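Local coordinates for protein endonuclease and methylase LlaGI (Lactococcus lactis, PDB 5FFJ) that acts as a Type ISP restriction-modification enzyme, joining a helicase-like ATPase to a probable adenine methyltransferase and a domain that probably recognises the DNA sequence, at residues P706-V710 with L1007-R1011; L945-N949 with I1016-W1021; H1245-Y1249 with I1396-F1402. All coordinates share one frame; numbering follows the deposited sequence.

Contact 1 of 3, residues P706-V710 with L1007-R1011; sequences PIEVV and LDILR
E708 carries most of this helix-to-helix contact, presenting carbon to L1007 and L1010 and a carboxylate to R1011. The close packing lies at the base. CB of E708 faces CB of L1010 at 3.8 Å, and the backbone O of E708 rests 3.5 Å from that same L1010 CB. One turn away, L1007 crosses E708 at about a right angle and places CD2 3.9 Å from E708 CB. V709 continues the apolar side: its CG2, anti to the carbonyl carbon, runs beside L1010 and meets CD2 at 3.6 Å, while L1007 CD2 also reaches the ring of P706, where CB lies at 4.2 Å. P706 is the N-cap of helix 707-725 and ends a Phe-Thr-Pro sequence consistent with motif X of the amino-methylating DNA methyltransferases, so helix 1003-1012 packs on the first turn of a helix that belongs to the methylase fold. F969 and I968 add apolar cover to P706 and V709, and helix 745-760 lies against V710. Toward solvent the contact becomes polar and looser. E708 bends at chi2 (86°), lifting its carboxylate alongside R1011, which itself bends at chi3 to bring its guanidinium back. OE2 of E708 forms a salt bridge to NH2 of R1011 at the guanidinium edge, the two planes steeply inclined as modelled; the separation is too short for its exact geometry to be trusted. D1008, one turn back on the arginine's own helix, stands at another edge of the guanidinium, though the closeness modelled there is doubtful.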
loop_
_atom_site.group_PDB
_atom_site.type_symbol
_atom_site.label_atom_id
_atom_site.label_comp_id
_atom_site.label_asym_id
_atom_site.label_seq_id
_atom_site.Cartn_x
_atom_site.Cartn_y
_atom_site.Cartn_z
ATOM N N PRO A 706 14.591 9.765 4.610
ATOM C CA PRO A 706 15.534 9.994 5.713
ATOM C C PRO A 706 16.328 11.294 5.580
ATOM O O PRO A 706 16.876 11.583 4.517
ATOM C CB PRO A 706 16.466 8.782 5.631
ATOM C CG PRO A 706 15.616 7.707 5.062
ATOM C CD PRO A 706 14.678 8.382 4.100
ATOM N N ILE A 707 16.382 12.060 6.666
ATOM C CA ILE A 707 17.088 13.339 6.693
ATOM C C ILE A 707 18.585 13.176 6.431
ATOM O O ILE A 707 19.210 14.040 5.815
ATOM C CB ILE A 707 16.877 14.044 8.052
ATOM C CG1 ILE A 707 15.439 14.554 8.159
ATOM C CG2 ILE A 707 17.843 15.214 8.224
ATOM C CD1 ILE A 707 14.893 14.561 9.572
ATOM N N GLU A 708 19.161 12.078 6.910
ATOM C CA GLU A 708 20.582 11.818 6.711
ATOM C C GLU A 708 20.894 11.644 5.225
ATOM O O GLU A 708 22.013 11.904 4.782
ATOM C CB GLU A 708 21.028 10.575 7.486
ATOM C CG GLU A 708 20.768 10.628 8.986
ATOM C CD GLU A 708 19.370 10.174 9.363
ATOM O OE1 GLU A 708 18.476 10.198 8.490
ATOM O OE2 GLU A 708 19.166 9.786 10.533
ATOM N N VAL A 709 19.898 11.197 4.465
ATOM C CA VAL A 709 20.041 11.016 3.025
ATOM C C VAL A 709 19.898 12.351 2.298
ATOM O O VAL A 709 20.735 12.714 1.471
ATOM C CB VAL A 709 18.991 10.023 2.483
ATOM C CG1 VAL A 709 18.966 10.023 0.954
ATOM C CG2 VAL A 709 19.258 8.625 3.018
ATOM N N VAL A 710 18.817 13.060 2.610
ATOM C CA VAL A 710 18.506 14.341 1.984
ATOM C C VAL A 710 19.664 15.321 2.155
ATOM O O VAL A 710 20.091 15.960 1.195
ATOM C CB VAL A 710 17.211 14.949 2.576
ATOM C CG1 VAL A 710 16.923 16.328 1.981
ATOM C CG2 VAL A 710 16.025 14.020 2.341
ATOM N N LEU A 1007 23.056 4.972 7.965
ATOM C CA LEU A 1007 22.738 6.372 8.233
ATOM C C LEU A 1007 23.796 7.012 9.126
ATOM O O LEU A 1007 24.060 8.210 9.024
ATOM C CB LEU A 1007 21.360 6.496 8.880
ATOM C CG LEU A 1007 20.186 6.021 8.023
ATOM C CD1 LEU A 1007 18.898 6.025 8.830
ATOM C CD2 LEU A 1007 20.033 6.872 6.773
ATOM N N ASP A 1008 24.392 6.211 10.006
ATOM C CA ASP A 1008 25.503 6.679 10.829
ATOM C C ASP A 1008 26.629 7.198 9.939
ATOM O O ASP A 1008 27.345 8.124 10.310
ATOM C CB ASP A 1008 26.020 5.559 11.737
ATOM C CG ASP A 1008 25.178 5.381 12.992
ATOM O OD1 ASP A 1008 24.083 5.978 13.074
ATOM O OD2 ASP A 1008 25.610 4.633 13.893
ATOM N N ILE A 1009 26.769 6.598 8.760
ATOM C CA ILE A 1009 27.790 7.005 7.801
ATOM C C ILE A 1009 27.371 8.271 7.055
ATOM O O ILE A 1009 28.216 9.061 6.637
ATOM C CB ILE A 1009 28.074 5.883 6.783
ATOM C CG1 ILE A 1009 28.609 4.643 7.505
ATOM C CG2 ILE A 1009 29.081 6.346 5.731
ATOM C CD1 ILE A 1009 28.728 3.419 6.627
ATOM N N LEU A 1010 26.064 8.456 6.893
ATOM C CA LEU A 1010 25.531 9.612 6.176
ATOM C C LEU A 1010 25.516 10.857 7.056
ATOM O O LEU A 1010 25.637 11.981 6.564
ATOM C CB LEU A 1010 24.122 9.313 5.659
ATOM C CG LEU A 1010 24.005 8.759 4.235
ATOM C CD1 LEU A 1010 25.126 7.781 3.915
ATOM C CD2 LEU A 1010 22.650 8.086 4.047
ATOM N N ARG A 1011 25.350 10.655 8.358
ATOM C CA ARG A 1011 25.514 11.733 9.322
ATOM C C ARG A 1011 27.002 12.042 9.498
ATOM O O ARG A 1011 27.398 13.203 9.628
ATOM C CB ARG A 1011 24.885 11.354 10.667
ATOM C CG ARG A 1011 23.665 12.194 11.062
ATOM C CD ARG A 1011 22.744 11.488 12.068
ATOM N NE ARG A 1011 23.133 10.099 12.330
ATOM C CZ ARG A 1011 22.317 9.045 12.274
ATOM N NH1 ARG A 1011 22.794 7.835 12.527
ATOM N NH2 ARG A 1011 21.029 9.183 11.977
#

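Contact 2 of 3, residues L945-N949 with I1016-W1021; sequences LYIFN and ILNIDW
Strand 944-951 belongs to the mixed sheet of a class I methyltransferase-like fold, and its residues Y946 and F948 meet W1021 and I1019 of the loop that leads into the edge strand 1022-1024. The indole of W1021 is the centre of the contact. Over one of its faces stands Y946, whose CB lies 4.0 Å from the centroid of the six-membered ring in a CH-pi contact; Y946 CD2 comes down to 3.5 Å from W1021 CE2. The tyrosine ring meets the indole obliquely, the planes inclined by 54°. On the opposite indole face sits I1019 CG2, 3.7 Å above the plane over its centre, so the ring is clamped between strand and loop. Its rotation is fixed further by NE1, which donates to I1016 O across the turn of the loop at 2.8 Å, in the carbonyl plane and close to the indole plane. I1016 in turn sends CD1 over the middle of a Y946 face, 4.0 Å from the ring centroid and only 7° off the normal. That reach depends on CG1 lying between backbone N and carbonyl carbon (chi1 54°). Farther along the strand, F948 CZ meets I1019 CD1 at 4.2 Å, and the edge of the indole approaches I947 O. Around this cluster, H993 of strand 991-996 stacks on Y946 and H995 touches both I1019 and W1021, while I981 of strand 977-984 and F712 and H724 of helix 707-725 close in on I1016 and Y946.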
loop_
_atom_site.group_PDB
_atom_site.type_symbol
_atom_site.label_atom_id
_atom_site.label_comp_id
_atom_site.label_asym_id
_atom_site.label_seq_id
_atom_site.Cartn_x
_atom_site.Cartn_y
_atom_site.Cartn_z
ATOM N N LEU A 945 30.233 11.072 -12.717
ATOM C CA LEU A 945 29.091 10.432 -12.076
ATOM C C LEU A 945 29.539 9.658 -10.846
ATOM O O LEU A 945 30.260 8.666 -10.959
ATOM C CB LEU A 945 28.377 9.498 -13.057
ATOM C CG LEU A 945 27.682 10.202 -14.222
ATOM N N TYR A 946 29.124 10.125 -9.670
ATOM C CA TYR A 946 29.393 9.399 -8.435
ATOM C C TYR A 946 28.185 8.539 -8.078
ATOM O O TYR A 946 27.088 9.056 -7.852
ATOM C CB TYR A 946 29.725 10.348 -7.281
ATOM C CG TYR A 946 30.784 11.385 -7.597
ATOM C CD1 TYR A 946 30.467 12.552 -8.284
ATOM C CD2 TYR A 946 32.101 11.200 -7.195
ATOM C CE1 TYR A 946 31.435 13.499 -8.568
ATOM C CE2 TYR A 946 33.074 12.143 -7.474
ATOM C CZ TYR A 946 32.736 13.288 -8.160
ATOM O OH TYR A 946 33.702 14.226 -8.438
ATOM N N ILE A 947 28.397 7.226 -8.040
ATOM C CA ILE A 947 27.343 6.274 -7.706
ATOM C C ILE A 947 27.586 5.682 -6.319
ATOM O O ILE A 947 28.542 4.932 -6.113
ATOM C CB ILE A 947 27.265 5.130 -8.740
ATOM C CG1 ILE A 947 27.301 5.683 -10.168
ATOM C CG2 ILE A 947 26.011 4.298 -8.521
ATOM C CD1 ILE A 947 26.164 6.627 -10.505
ATOM N N PHE A 948 26.714 6.025 -5.376
ATOM C CA PHE A 948 26.811 5.524 -4.008
ATOM C C PHE A 948 25.793 4.410 -3.792
ATOM O O PHE A 948 24.602 4.673 -3.626
ATOM C CB PHE A 948 26.583 6.661 -3.004
ATOM C CG PHE A 948 27.047 6.354 -1.597
ATOM C CD1 PHE A 948 27.828 5.241 -1.319
ATOM C CD2 PHE A 948 26.694 7.189 -0.550
ATOM C CE1 PHE A 948 28.248 4.971 -0.029
ATOM C CE2 PHE A 948 27.109 6.922 0.743
ATOM C CZ PHE A 948 27.886 5.814 1.003
ATOM N N ASN A 949 26.265 3.168 -3.803
ATOM C CA ASN A 949 25.380 2.019 -3.654
ATOM C C ASN A 949 25.075 1.738 -2.187
ATOM O O ASN A 949 25.944 1.300 -1.434
ATOM C CB ASN A 949 26.001 0.785 -4.310
ATOM C CG ASN A 949 25.030 -0.378 -4.406
ATOM O OD1 ASN A 949 23.840 -0.237 -4.125
ATOM N ND2 ASN A 949 25.536 -1.535 -4.816
ATOM N N ILE A 1016 30.064 13.820 -0.676
ATOM C CA ILE A 1016 30.784 12.896 -1.550
ATOM C C ILE A 1016 32.275 13.216 -1.651
ATOM O O ILE A 1016 33.022 12.509 -2.326
ATOM C CB ILE A 1016 30.174 12.894 -2.970
ATOM C CG1 ILE A 1016 30.101 14.314 -3.550
ATOM C CG2 ILE A 1016 28.793 12.247 -2.945
ATOM C CD1 ILE A 1016 31.076 14.560 -4.664
ATOM N N LEU A 1017 32.705 14.279 -0.981
ATOM C CA LEU A 1017 34.121 14.625 -0.929
ATOM C C LEU A 1017 34.874 13.673 -0.004
ATOM O O LEU A 1017 36.068 13.432 -0.184
ATOM C CB LEU A 1017 34.308 16.070 -0.457
ATOM C CG LEU A 1017 34.169 17.192 -1.491
ATOM C CD1 LEU A 1017 32.961 16.997 -2.395
ATOM C CD2 LEU A 1017 34.083 18.535 -0.777
ATOM N N ASN A 1018 34.163 13.127 0.978
ATOM C CA ASN A 1018 34.780 12.326 2.031
ATOM C C ASN A 1018 34.699 10.817 1.796
ATOM O O ASN A 1018 35.154 10.032 2.630
ATOM C CB ASN A 1018 34.137 12.671 3.376
ATOM C CG ASN A 1018 34.486 14.071 3.844
ATOM O OD1 ASN A 1018 35.459 14.268 4.571
ATOM N ND2 ASN A 1018 33.697 15.052 3.422
ATOM N N ILE A 1019 34.133 10.413 0.662
ATOM C CA ILE A 1019 34.030 8.996 0.320
ATOM C C ILE A 1019 35.239 8.532 -0.487
ATOM O O ILE A 1019 35.694 9.226 -1.396
ATOM C CB ILE A 1019 32.749 8.699 -0.494
ATOM C CG1 ILE A 1019 31.496 9.003 0.335
ATOM C CG2 ILE A 1019 32.732 7.246 -0.975
ATOM C CD1 ILE A 1019 31.315 8.120 1.562
ATOM N N ASP A 1020 35.749 7.351 -0.149
ATOM C CA ASP A 1020 36.792 6.716 -0.942
ATOM C C ASP A 1020 36.163 6.112 -2.193
ATOM O O ASP A 1020 35.548 5.046 -2.137
ATOM C CB ASP A 1020 37.521 5.641 -0.129
ATOM C CG ASP A 1020 38.783 5.138 -0.815
ATOM O OD1 ASP A 1020 38.857 5.187 -2.062
ATOM O OD2 ASP A 1020 39.706 4.691 -0.104
ATOM N N TRP A 1021 36.320 6.799 -3.320
ATOM C CA TRP A 1021 35.731 6.355 -4.578
ATOM C C TRP A 1021 36.632 5.367 -5.305
ATOM O O TRP A 1021 37.853 5.396 -5.152
ATOM C CB TRP A 1021 35.452 7.549 -5.491
ATOM C CG TRP A 1021 34.508 8.534 -4.905
ATOM C CD1 TRP A 1021 34.803 9.784 -4.453
ATOM C CD2 TRP A 1021 33.103 8.354 -4.699
ATOM N NE1 TRP A 1021 33.669 10.396 -3.979
ATOM C CE2 TRP A 1021 32.611 9.538 -4.121
ATOM C CE3 TRP A 1021 32.214 7.305 -4.952
ATOM C CZ2 TRP A 1021 31.270 9.703 -3.788
ATOM C CZ3 TRP A 1021 30.882 7.471 -4.622
ATOM C CH2 TRP A 1021 30.423 8.661 -4.045
#

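Contact 3 of 3, residues H1245-Y1249 with I1396-F1402; sequences HSSAY and IEELPEF
F1402 and Y1249 both hold CG trans to their own amide nitrogen (chi1 -180° and 178°), which brings F1402 CE1 to the edge of the tyrosine ring, 4.0 Å from Y1249 CD1. F1402 lies obliquely against the first turn of helix 1247-1252, its CB 3.6 Å from CB of A1248 and its CD1 near S1246 OG. S1246 is the N-cap residue of that helix, and its OG accepts from Y1249 N at 3.3 Å along a nearly straight bond (167°), while CB of S1246 lies 3.9 Å from L1399 CD1. The contact thus lays the chain leaving the long helix 1377-1398 across the start of a short helix in the C-terminal specificity region. I1396 fills the other end with two branches. Its CG2 lies 3.5 Å from H1245 O and also touches S1247 OG, while CD1 comes near the plane of the imidazole to the H1245 CD2 edge at 3.9 Å. If I1396 were an alanine, both of these methyls would be gone and a gap would probably open beside H1245, the CD2 edge of its imidazole losing the methyl packed against it. The polar ends are held elsewhere: H1245 ND1 bonds to Y1241 O, and Y1249 OH to Y1040 OH and R1263 O. Helix 1270-1285 backs L1399 through Y1273 and I1276.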
loop_
_atom_site.group_PDB
_atom_site.type_symbol
_atom_site.label_atom_id
_atom_site.label_comp_id
_atom_site.label_asym_id
_atom_site.label_seq_id
_atom_site.Cartn_x
_atom_site.Cartn_y
_atom_site.Cartn_z
ATOM N N HIS A 1245 28.706 -28.212 -12.008
ATOM C CA HIS A 1245 28.841 -28.458 -10.575
ATOM C C HIS A 1245 30.256 -28.177 -10.066
ATOM O O HIS A 1245 30.490 -28.138 -8.857
ATOM C CB HIS A 1245 28.455 -29.901 -10.245
ATOM C CG HIS A 1245 26.982 -30.114 -10.095
ATOM N ND1 HIS A 1245 26.177 -30.523 -11.137
ATOM C CD2 HIS A 1245 26.165 -29.972 -9.024
ATOM C CE1 HIS A 1245 24.930 -30.627 -10.713
ATOM N NE2 HIS A 1245 24.895 -30.297 -9.434
ATOM N N SER A 1246 31.195 -27.981 -10.986
ATOM C CA SER A 1246 32.577 -27.682 -10.618
ATOM C C SER A 1246 32.668 -26.407 -9.785
ATOM O O SER A 1246 32.212 -25.347 -10.208
ATOM C CB SER A 1246 33.445 -27.545 -11.869
ATOM O OG SER A 1246 34.715 -27.001 -11.551
ATOM N N SER A 1247 33.260 -26.519 -8.601
ATOM C CA SER A 1247 33.383 -25.380 -7.698
ATOM C C SER A 1247 34.265 -24.287 -8.292
ATOM O O SER A 1247 33.945 -23.102 -8.196
ATOM C CB SER A 1247 33.950 -25.828 -6.349
ATOM O OG SER A 1247 33.111 -26.793 -5.739
ATOM N N ALA A 1248 35.377 -24.690 -8.900
ATOM C CA ALA A 1248 36.312 -23.741 -9.496
ATOM C C ALA A 1248 35.648 -22.981 -10.638
ATOM O O ALA A 1248 35.797 -21.762 -10.760
ATOM C CB ALA A 1248 37.551 -24.462 -9.993
ATOM N N TYR A 1249 34.921 -23.713 -11.473
ATOM C CA TYR A 1249 34.185 -23.118 -12.578
ATOM C C TYR A 1249 33.207 -22.065 -12.061
ATOM O O TYR A 1249 33.206 -20.925 -12.528
ATOM C CB TYR A 1249 33.439 -24.200 -13.364
ATOM C CG TYR A 1249 32.609 -23.668 -14.511
ATOM C CD1 TYR A 1249 33.182 -23.415 -15.750
ATOM C CD2 TYR A 1249 31.253 -23.425 -14.355
ATOM C CE1 TYR A 1249 32.426 -22.929 -16.800
ATOM C CE2 TYR A 1249 30.490 -22.939 -15.400
ATOM C CZ TYR A 1249 31.081 -22.693 -16.619
ATOM O OH TYR A 1249 30.325 -22.209 -17.662
ATOM N N ILE A 1396 30.707 -33.452 -5.717
ATOM C CA ILE A 1396 31.295 -32.184 -6.151
ATOM C C ILE A 1396 32.769 -32.099 -5.744
ATOM O O ILE A 1396 33.537 -31.321 -6.311
ATOM C CB ILE A 1396 30.513 -30.978 -5.575
ATOM C CG1 ILE A 1396 29.153 -30.863 -6.264
ATOM C CG2 ILE A 1396 31.286 -29.669 -5.767
ATOM C CD1 ILE A 1396 28.239 -29.794 -5.684
ATOM N N GLU A 1397 33.166 -32.909 -4.768
ATOM C CA GLU A 1397 34.553 -32.929 -4.321
ATOM C C GLU A 1397 35.371 -33.982 -5.070
ATOM O O GLU A 1397 36.602 -33.989 -4.997
ATOM C CB GLU A 1397 34.616 -33.178 -2.814
ATOM C CG GLU A 1397 34.019 -32.030 -1.989
ATOM C CD GLU A 1397 35.004 -31.365 -1.030
ATOM O OE1 GLU A 1397 36.201 -31.733 -1.006
ATOM O OE2 GLU A 1397 34.568 -30.457 -0.291
ATOM N N GLU A 1398 34.689 -34.861 -5.798
ATOM C CA GLU A 1398 35.368 -35.904 -6.561
ATOM C C GLU A 1398 35.795 -35.444 -7.953
ATOM O O GLU A 1398 36.788 -35.939 -8.485
ATOM C CB GLU A 1398 34.477 -37.137 -6.707
ATOM C CG GLU A 1398 34.235 -37.890 -5.421
ATOM C CD GLU A 1398 33.352 -39.102 -5.625
ATOM O OE1 GLU A 1398 33.392 -39.683 -6.732
ATOM O OE2 GLU A 1398 32.616 -39.471 -4.685
ATOM N N LEU A 1399 35.056 -34.511 -8.551
ATOM C CA LEU A 1399 35.300 -34.181 -9.955
ATOM C C LEU A 1399 36.598 -33.376 -10.063
ATOM O O LEU A 1399 36.905 -32.572 -9.187
ATOM C CB LEU A 1399 34.096 -33.444 -10.589
ATOM C CG LEU A 1399 33.747 -31.967 -10.362
ATOM C CD1 LEU A 1399 33.036 -31.386 -11.591
ATOM C CD2 LEU A 1399 32.895 -31.808 -9.122
ATOM N N PRO A 1400 37.363 -33.609 -11.142
ATOM C CA PRO A 1400 38.798 -33.305 -11.253
ATOM C C PRO A 1400 39.213 -31.861 -10.997
ATOM O O PRO A 1400 38.380 -30.965 -10.877
ATOM C CB PRO A 1400 39.119 -33.664 -12.710
ATOM C CG PRO A 1400 38.005 -34.516 -13.167
ATOM C CD PRO A 1400 36.810 -34.042 -12.436
ATOM N N GLU A 1401 40.525 -31.657 -10.926
ATOM C CA GLU A 1401 41.091 -30.320 -10.840
ATOM C C GLU A 1401 40.813 -29.596 -12.149
ATOM O O GLU A 1401 41.038 -30.136 -13.233
ATOM C CB GLU A 1401 42.596 -30.372 -10.552
ATOM C CG GLU A 1401 43.120 -29.177 -9.766
ATOM C CD GLU A 1401 44.617 -28.985 -9.924
ATOM O OE1 GLU A 1401 45.328 -28.944 -8.898
ATOM O OE2 GLU A 1401 45.083 -28.868 -11.077
ATOM N N PHE A 1402 40.315 -28.372 -12.032
ATOM C CA PHE A 1402 39.863 -27.599 -13.181
ATOM C C PHE A 1402 41.027 -27.130 -14.056
ATOM O O PHE A 1402 41.799 -26.256 -13.660
ATOM C CB PHE A 1402 39.045 -26.400 -12.695
ATOM C CG PHE A 1402 38.519 -25.530 -13.802
ATOM C CD1 PHE A 1402 37.346 -25.860 -14.459
ATOM C CD2 PHE A 1402 39.192 -24.382 -14.181
ATOM C CE1 PHE A 1402 36.858 -25.063 -15.478
ATOM C CE2 PHE A 1402 38.708 -23.580 -15.198
ATOM C CZ PHE A 1402 37.539 -23.921 -15.845
#

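Overall arrangement
Contacts 1 and 2 are neighbours in the methyltransferase part, their centres 14 Å apart and their segments alternating along the chain; L1010 CD1 of the first packs on F948 CE2 of the second at 3.8 Å. Helix 707-725 serves both, starting in contact 1 and flanking the aromatic cluster of contact 2. Both are mainly buried, yet contact 1 joins helices by aliphatic packing with a charged pair on the solvent side, whereas contact 2 fastens a loop to a sheet with rings. Contact 3 stands apart, about 45 and 39 Å away between centres, only partly buried, and joins a helix start to the last turn of helix 1377-1398 and the chain after it by mixed apolar touches and no ion pair.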